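PDB 3ZS6: periplasmic oligopeptide-binding protein from Burkholderia pseudomallei, which probably binds short peptides in the periplasm and hands them to an ABC transporter for uptake into the cell. Local coordinates for residues A[304-316]-A[410-422]. Residues are numbered along the deposited sequence; the frame is centred on the assembly and turned at random.
Sequences YGLMPKGVKGVQR and YNDAMTFFDLIRC
M307 pushes its thioether between A413, F416 and F417. The bend at chi2 (-67°) brings SD to 3.6 Å from A413 CB, and the extended last torsion then carries CE over a face of the F417 ring, a CH-pi contact 4.0 Å from the ring centroid. The same sulfur meets the F416 ring obliquely, a Met-aromatic contact. F416 is packed from several directions: P308 CD and the carbonyl O of L306 lie over one face, the latter 3.4 Å from F416 CD1, while V311 CG2 sits at the edge. That carbonyl also accepts from T261 OG1. L306 CD1 and I420 CG2 meet tip to tip, and L306 CD2 touches L419 CD1.

At the other end the grip is polar. N411 OD1 accepts from K312 N at 3.1 Å, nearly straight (N-H...O 175°). The K312 chain runs across this amide, bringing CE to 3.4 Å from N411 ND2. K312 O receives a weak, bent bond from A413 N. D412 OD2 caps M414 N from above the carboxylate plane and also pairs with R452, which probably steadies the cap.

Thus the loop between strand 301-302 and helix 327-340, with type II turns P308 to V311 and V311 to V314, packs on the weakly bonded short helix around 414-417 and the capped turn leading into it, beside strand 260-266 and helix 449-464 of a family 5 solute-binding protein.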
ATOM      1  N   TYR A 304       7.383  16.260  -3.039  1.00 15.41           N
ATOM      2  CA  TYR A 304       7.181  17.212  -1.948  1.00 15.48           C
ATOM      3  C   TYR A 304       5.819  17.034  -1.281  1.00 19.86           C
ATOM      4  O   TYR A 304       5.578  17.558  -0.196  1.00 20.49           O
ATOM      5  CB  TYR A 304       7.341  18.645  -2.473  1.00 14.75           C
ATOM      6  CG  TYR A 304       8.679  18.824  -3.135  1.00 18.98           C
ATOM      7  CD1 TYR A 304       9.807  19.119  -2.382  1.00 17.73           C
ATOM      8  CD2 TYR A 304       8.831  18.634  -4.503  1.00 21.50           C
ATOM      9  CE1 TYR A 304      11.046  19.257  -2.975  1.00 17.95           C
ATOM     10  CE2 TYR A 304      10.071  18.769  -5.108  1.00 20.43           C
ATOM     11  CZ  TYR A 304      11.170  19.080  -4.336  1.00 19.07           C
ATOM     12  OH  TYR A 304      12.402  19.201  -4.919  1.00 26.38           O
ATOM     13  N   GLY A 305       4.933  16.302  -1.949  1.00 17.83           N
ATOM     14  CA  GLY A 305       3.635  15.964  -1.398  1.00 10.60           C
ATOM     15  C   GLY A 305       3.355  14.477  -1.563  1.00 13.80           C
ATOM     16  O   GLY A 305       4.266  13.698  -1.880  1.00 14.94           O
ATOM     17  N   LEU A 306       2.103  14.083  -1.347  1.00 10.12           N
ATOM     18  CA  LEU A 306       1.708  12.672  -1.391  1.00 15.04           C
ATOM     19  C   LEU A 306       1.321  12.184  -2.787  1.00 13.86           C
ATOM     20  O   LEU A 306       1.459  11.001  -3.088  1.00 17.74           O
ATOM     21  CB  LEU A 306       0.548  12.407  -0.421  1.00 14.77           C
ATOM     22  CG  LEU A 306       0.798  12.658   1.071  1.00 21.43           C
ATOM     23  CD1 LEU A 306      -0.495  12.457   1.875  1.00 20.02           C
ATOM     24  CD2 LEU A 306       1.915  11.761   1.600  1.00 19.76           C
ATOM     25  N   MET A 307       0.816  13.086  -3.628  1.00 15.43           N
ATOM     26  CA  MET A 307       0.318  12.703  -4.950  1.00 16.58           C
ATOM     27  C   MET A 307       1.448  12.549  -5.966  1.00 19.95           C
ATOM     28  O   MET A 307       2.106  13.527  -6.319  1.00 21.78           O
ATOM     29  CB  MET A 307      -0.692  13.736  -5.486  1.00 17.55           C
ATOM     30  CG  MET A 307      -1.864  14.046  -4.566  1.00 15.56           C
ATOM     31  SD  MET A 307      -2.988  12.652  -4.341  1.00 20.42           S
ATOM     32  CE  MET A 307      -3.964  13.260  -2.970  1.00 21.31           C
ATOM     33  N   PRO A 308       1.664  11.321  -6.462  1.00 16.91           N
ATOM     34  CA  PRO A 308       2.652  11.133  -7.532  1.00 19.00           C
ATOM     35  C   PRO A 308       2.137  11.780  -8.814  1.00 21.30           C
ATOM     36  O   PRO A 308       0.928  11.781  -9.045  1.00 19.10           O
ATOM     37  CB  PRO A 308       2.711   9.607  -7.710  1.00 18.24           C
ATOM     38  CG  PRO A 308       1.949   9.017  -6.550  1.00 15.49           C
ATOM     39  CD  PRO A 308       0.981  10.071  -6.099  1.00 16.41           C
ATOM     40  N   LYS A 309       3.023  12.345  -9.627  1.00 24.63           N
ATOM     41  CA  LYS A 309       2.586  12.883 -10.906  1.00 32.12           C
ATOM     42  C   LYS A 309       1.926  11.755 -11.698  1.00 31.95           C
ATOM     43  O   LYS A 309       2.465  10.650 -11.778  1.00 27.54           O
ATOM     44  CB  LYS A 309       3.767  13.465 -11.684  1.00 41.88           C
ATOM     45  CG  LYS A 309       3.392  14.014 -13.055  1.00 51.24           C
ATOM     46  CD  LYS A 309       4.619  14.410 -13.866  1.00 58.86           C
ATOM     47  CE  LYS A 309       5.368  15.572 -13.231  1.00 63.32           C
ATOM     48  NZ  LYS A 309       6.469  16.063 -14.113  1.00 67.75           N
ATOM     49  N   GLY A 310       0.750  12.018 -12.255  1.00 36.20           N
ATOM     50  CA  GLY A 310       0.067  11.017 -13.055  1.00 40.04           C
ATOM     51  C   GLY A 310      -1.150  10.369 -12.413  1.00 40.94           C
ATOM     52  O   GLY A 310      -1.967   9.765 -13.104  1.00 35.64           O
ATOM     53  N   VAL A 311      -1.278  10.478 -11.094  1.00 32.29           N
ATOM     54  CA  VAL A 311      -2.426   9.886 -10.423  1.00 23.88           C
ATOM     55  C   VAL A 311      -3.713  10.635 -10.787  1.00 26.62           C
ATOM     56  O   VAL A 311      -3.746  11.861 -10.790  1.00 23.70           O
ATOM     57  CB  VAL A 311      -2.244   9.866  -8.895  1.00 23.55           C
ATOM     58  CG1 VAL A 311      -2.361  11.286  -8.317  1.00 16.99           C
ATOM     59  CG2 VAL A 311      -3.257   8.929  -8.255  1.00 22.55           C
ATOM     60  N   LYS A 312      -4.767   9.888 -11.102  1.00 25.63           N
ATOM     61  CA  LYS A 312      -6.052  10.486 -11.449  1.00 23.78           C
ATOM     62  C   LYS A 312      -6.693  11.224 -10.268  1.00 21.59           C
ATOM     63  O   LYS A 312      -6.493  10.861  -9.112  1.00 23.48           O
ATOM     64  CB  LYS A 312      -7.013   9.411 -11.957  1.00 23.59           C
ATOM     65  CG  LYS A 312      -6.570   8.715 -13.228  1.00 21.31           C
ATOM     66  CD  LYS A 312      -7.504   7.564 -13.544  1.00 27.06           C
ATOM     67  CE  LYS A 312      -6.954   6.683 -14.663  1.00 40.40           C
ATOM     68  NZ  LYS A 312      -6.917   7.376 -15.979  1.00 43.48           N
ATOM     69  N   GLY A 313      -7.473  12.256 -10.562  1.00 22.91           N
ATOM     70  CA  GLY A 313      -8.208  12.960  -9.523  1.00 21.44           C
ATOM     71  C   GLY A 313      -7.596  14.255  -8.998  1.00 24.79           C
ATOM     72  O   GLY A 313      -8.271  15.012  -8.303  1.00 29.42           O
ATOM     73  N   VAL A 314      -6.325  14.512  -9.294  1.00 23.60           N
ATOM     74  CA  VAL A 314      -5.755  15.836  -9.030  1.00 24.92           C
ATOM     75  C   VAL A 314      -5.145  16.413 -10.295  1.00 26.23           C
ATOM     76  O   VAL A 314      -4.828  15.678 -11.227  1.00 26.22           O
ATOM     77  CB  VAL A 314      -4.692  15.829  -7.908  1.00 28.46           C
ATOM     78  CG1 VAL A 314      -5.348  15.555  -6.566  1.00 21.20           C
ATOM     79  CG2 VAL A 314      -3.582  14.810  -8.212  1.00 26.96           C
ATOM     80  N   GLN A 315      -4.981  17.729 -10.331  1.00 26.66           N
ATOM     81  CA  GLN A 315      -4.501  18.378 -11.545  1.00 32.48           C
ATOM     82  C   GLN A 315      -2.993  18.252 -11.684  1.00 34.01           C
ATOM     83  O   GLN A 315      -2.465  18.260 -12.792  1.00 38.59           O
ATOM     84  CB  GLN A 315      -4.918  19.850 -11.566  1.00 31.81           C
ATOM     85  CG  GLN A 315      -6.407  20.057 -11.356  1.00 32.41           C
ATOM     86  CD  GLN A 315      -6.771  21.518 -11.172  1.00 38.98           C
ATOM     87  OE1 GLN A 315      -6.052  22.270 -10.512  1.00 44.13           O
ATOM     88  NE2 GLN A 315      -7.890  21.928 -11.761  1.00 32.50           N
ATOM     89  N   ARG A 316      -2.308  18.113 -10.554  1.00 32.90           N
ATOM     90  CA  ARG A 316      -0.856  18.159 -10.526  1.00 26.96           C
ATOM     91  C   ARG A 316      -0.370  17.873  -9.120  1.00 24.87           C
ATOM     92  O   ARG A 316      -1.133  17.998  -8.159  1.00 21.78           O
ATOM     93  CB  ARG A 316      -0.381  19.553 -10.927  1.00 33.56           C
ATOM     94  CG  ARG A 316      -1.136  20.661 -10.203  1.00 30.89           C
ATOM     95  CD  ARG A 316      -0.245  21.844  -9.839  1.00 30.44           C
ATOM     96  NE  ARG A 316      -1.008  22.877  -9.137  1.00 35.53           N
ATOM     97  CZ  ARG A 316      -1.204  22.903  -7.820  1.00 36.63           C
ATOM     98  NH1 ARG A 316      -0.684  21.956  -7.045  1.00 33.87           N
ATOM     99  NH2 ARG A 316      -1.916  23.879  -7.275  1.00 33.17           N
ATOM    100  N   TYR A 410      -5.761   2.010  -5.590  1.00 15.96           N
ATOM    101  CA  TYR A 410      -6.554   2.197  -6.797  1.00 18.05           C
ATOM    102  C   TYR A 410      -6.113   3.516  -7.399  1.00 20.39           C
ATOM    103  O   TYR A 410      -5.493   4.331  -6.714  1.00 18.59           O
ATOM    104  CB  TYR A 410      -8.052   2.230  -6.479  1.00 14.11           C
ATOM    105  CG  TYR A 410      -8.428   3.143  -5.333  1.00 13.64           C
ATOM    106  CD1 TYR A 410      -8.713   4.491  -5.549  1.00 17.06           C
ATOM    107  CD2 TYR A 410      -8.496   2.660  -4.028  1.00 21.06           C
ATOM    108  CE1 TYR A 410      -9.063   5.333  -4.493  1.00 17.31           C
ATOM    109  CE2 TYR A 410      -8.838   3.491  -2.965  1.00 20.89           C
ATOM    110  CZ  TYR A 410      -9.119   4.825  -3.204  1.00 20.11           C
ATOM    111  OH  TYR A 410      -9.463   5.647  -2.151  1.00 21.45           O
ATOM    112  N   ASN A 411      -6.418   3.731  -8.673  1.00 17.13           N
ATOM    113  CA  ASN A 411      -5.868   4.886  -9.368  1.00 18.33           C
ATOM    114  C   ASN A 411      -6.752   6.108  -9.226  1.00 17.41           C
ATOM    115  O   ASN A 411      -7.410   6.527 -10.175  1.00 19.00           O
ATOM    116  CB  ASN A 411      -5.605   4.578 -10.847  1.00 19.27           C
ATOM    117  CG  ASN A 411      -4.848   5.698 -11.551  1.00 21.15           C
ATOM    118  OD1 ASN A 411      -4.659   6.787 -11.000  1.00 18.33           O
ATOM    119  ND2 ASN A 411      -4.416   5.436 -12.779  1.00 22.00           N
ATOM    120  N   ASP A 412      -6.778   6.660  -8.020  1.00 18.53           N
ATOM    121  CA  ASP A 412      -7.447   7.921  -7.766  1.00 16.60           C
ATOM    122  C   ASP A 412      -6.833   8.583  -6.544  1.00 22.13           C
ATOM    123  O   ASP A 412      -6.382   7.903  -5.616  1.00 17.25           O
ATOM    124  CB  ASP A 412      -8.949   7.732  -7.565  1.00 19.45           C
ATOM    125  CG  ASP A 412      -9.661   9.049  -7.319  1.00 27.25           C
ATOM    126  OD1 ASP A 412      -9.826   9.818  -8.290  1.00 26.61           O
ATOM    127  OD2 ASP A 412     -10.037   9.329  -6.155  1.00 26.26           O
ATOM    128  N   ALA A 413      -6.821   9.910  -6.542  1.00 16.92           N
ATOM    129  CA  ALA A 413      -6.165  10.663  -5.476  1.00 22.16           C
ATOM    130  C   ALA A 413      -6.677  10.295  -4.082  1.00 19.89           C
ATOM    131  O   ALA A 413      -5.967  10.480  -3.092  1.00 19.75           O
ATOM    132  CB  ALA A 413      -6.304  12.170  -5.720  1.00 21.76           C
ATOM    133  N   MET A 414      -7.903   9.783  -4.004  1.00 16.38           N
ATOM    134  CA  MET A 414      -8.505   9.454  -2.712  1.00 14.97           C
ATOM    135  C   MET A 414      -7.663   8.463  -1.895  1.00 14.18           C
ATOM    136  O   MET A 414      -7.681   8.501  -0.670  1.00 13.69           O
ATOM    137  CB  MET A 414      -9.934   8.913  -2.882  1.00 16.82           C
ATOM    138  CG  MET A 414     -11.005   9.995  -3.097  1.00 25.32           C
ATOM    139  SD  MET A 414     -11.030  11.305  -1.840  1.00 22.90           S
ATOM    140  CE  MET A 414     -11.665  10.437  -0.417  1.00 13.36           C
ATOM    141  N   THR A 415      -6.942   7.569  -2.562  1.00 11.90           N
ATOM    142  CA  THR A 415      -6.157   6.578  -1.827  1.00 14.96           C
ATOM    143  C   THR A 415      -5.073   7.246  -0.973  1.00 17.32           C
ATOM    144  O   THR A 415      -4.727   6.755   0.105  1.00 18.41           O
ATOM    145  CB  THR A 415      -5.537   5.507  -2.748  1.00 13.13           C
ATOM    146  OG1 THR A 415      -4.833   4.542  -1.956  1.00 12.45           O
ATOM    147  CG2 THR A 415      -4.579   6.128  -3.762  1.00 10.61           C
ATOM    148  N   PHE A 416      -4.553   8.375  -1.441  1.00 15.95           N
ATOM    149  CA  PHE A 416      -3.505   9.073  -0.700  1.00 14.01           C
ATOM    150  C   PHE A 416      -4.100   9.922   0.427  1.00 14.85           C
ATOM    151  O   PHE A 416      -3.468  10.130   1.473  1.00 12.59           O
ATOM    152  CB  PHE A 416      -2.626   9.893  -1.650  1.00 12.09           C
ATOM    153  CG  PHE A 416      -1.746   9.047  -2.532  1.00 12.81           C
ATOM    154  CD1 PHE A 416      -0.586   8.469  -2.028  1.00 11.44           C
ATOM    155  CD2 PHE A 416      -2.098   8.791  -3.849  1.00 16.82           C
ATOM    156  CE1 PHE A 416       0.226   7.679  -2.829  1.00 13.35           C
ATOM    157  CE2 PHE A 416      -1.296   7.991  -4.655  1.00 12.07           C
ATOM    158  CZ  PHE A 416      -0.137   7.432  -4.145  1.00 14.75           C
ATOM    159  N   PHE A 417      -5.329  10.393   0.229  1.00 13.30           N
ATOM    160  CA  PHE A 417      -6.030  11.091   1.302  1.00 17.50           C
ATOM    161  C   PHE A 417      -6.271  10.195   2.530  1.00 13.20           C
ATOM    162  O   PHE A 417      -6.467  10.700   3.631  1.00 19.29           O
ATOM    163  CB  PHE A 417      -7.339  11.733   0.806  1.00 18.09           C
ATOM    164  CG  PHE A 417      -7.142  13.073   0.110  1.00 19.58           C
ATOM    165  CD1 PHE A 417      -6.780  14.203   0.833  1.00 16.54           C
ATOM    166  CD2 PHE A 417      -7.347  13.202  -1.264  1.00 16.73           C
ATOM    167  CE1 PHE A 417      -6.601  15.439   0.197  1.00 14.20           C
ATOM    168  CE2 PHE A 417      -7.178  14.426  -1.908  1.00 19.93           C
ATOM    169  CZ  PHE A 417      -6.796  15.550  -1.176  1.00 14.89           C
ATOM    170  N   ASP A 418      -6.244   8.875   2.348  1.00 10.31           N
ATOM    171  CA  ASP A 418      -6.351   7.956   3.485  1.00 16.69           C
ATOM    172  C   ASP A 418      -5.219   8.158   4.497  1.00 15.09           C
ATOM    173  O   ASP A 418      -5.308   7.706   5.640  1.00 16.06           O
ATOM    174  CB  ASP A 418      -6.375   6.491   3.025  1.00 19.60           C
ATOM    175  CG  ASP A 418      -7.737   6.061   2.498  1.00 22.08           C
ATOM    176  OD1 ASP A 418      -8.751   6.664   2.910  1.00 18.51           O
ATOM    177  OD2 ASP A 418      -7.796   5.114   1.685  1.00 20.66           O
ATOM    178  N   LEU A 419      -4.154   8.833   4.080  1.00 10.15           N
ATOM    179  CA  LEU A 419      -3.015   9.087   4.973  1.00 12.37           C
ATOM    180  C   LEU A 419      -3.185  10.316   5.862  1.00 15.33           C
ATOM    181  O   LEU A 419      -2.475  10.466   6.861  1.00 10.88           O
ATOM    182  CB  LEU A 419      -1.733   9.272   4.162  1.00 12.04           C
ATOM    183  CG  LEU A 419      -1.306   8.100   3.287  1.00 18.92           C
ATOM    184  CD1 LEU A 419      -0.074   8.482   2.469  1.00 14.83           C
ATOM    185  CD2 LEU A 419      -1.053   6.852   4.145  1.00 13.10           C
ATOM    186  N   ILE A 420      -4.110  11.202   5.502  1.00 11.47           N
ATOM    187  CA  ILE A 420      -4.197  12.495   6.172  1.00 13.80           C
ATOM    188  C   ILE A 420      -5.603  12.910   6.620  1.00 19.71           C
ATOM    189  O   ILE A 420      -5.748  13.912   7.320  1.00 13.32           O
ATOM    190  CB  ILE A 420      -3.605  13.620   5.295  1.00 15.47           C
ATOM    191  CG1 ILE A 420      -4.170  13.540   3.874  1.00 16.35           C
ATOM    192  CG2 ILE A 420      -2.079  13.531   5.266  1.00 10.22           C
ATOM    193  CD1 ILE A 420      -3.894  14.784   3.030  1.00 21.60           C
ATOM    194  N   ARG A 421      -6.626  12.154   6.223  1.00 18.94           N
ATOM    195  CA  ARG A 421      -8.001  12.426   6.670  1.00 24.37           C
ATOM    196  C   ARG A 421      -8.137  12.190   8.168  1.00 20.30           C
ATOM    197  O   ARG A 421      -7.638  11.191   8.684  1.00 19.79           O
ATOM    198  CB  ARG A 421      -9.016  11.527   5.938  1.00 21.95           C
ATOM    199  CG  ARG A 421      -9.356  11.961   4.528  1.00 34.79           C
ATOM    200  CD  ARG A 421     -10.528  11.150   3.959  1.00 36.43           C
ATOM    201  NE  ARG A 421     -10.291   9.708   4.036  1.00 35.24           N
ATOM    202  CZ  ARG A 421     -10.748   8.924   5.009  1.00 32.11           C
ATOM    203  NH1 ARG A 421     -11.477   9.434   6.000  1.00 28.45           N
ATOM    204  NH2 ARG A 421     -10.481   7.627   4.993  1.00 23.17           N
ATOM    205  N   CYS A 422      -8.821  13.103   8.860  1.00 22.62           N
ATOM    206  CA  CYS A 422      -9.067  12.969  10.294  1.00 18.02           C
ATOM    207  C   CYS A 422      -9.645  11.599  10.606  1.00 22.24           C
ATOM    208  O   CYS A 422     -10.643  11.191  10.015  1.00 24.23           O
ATOM    209  CB  CYS A 422     -10.069  14.024  10.776  1.00 21.94           C
ATOM    210  SG  CYS A 422      -9.540  15.743  10.651  1.00 29.98           S
TER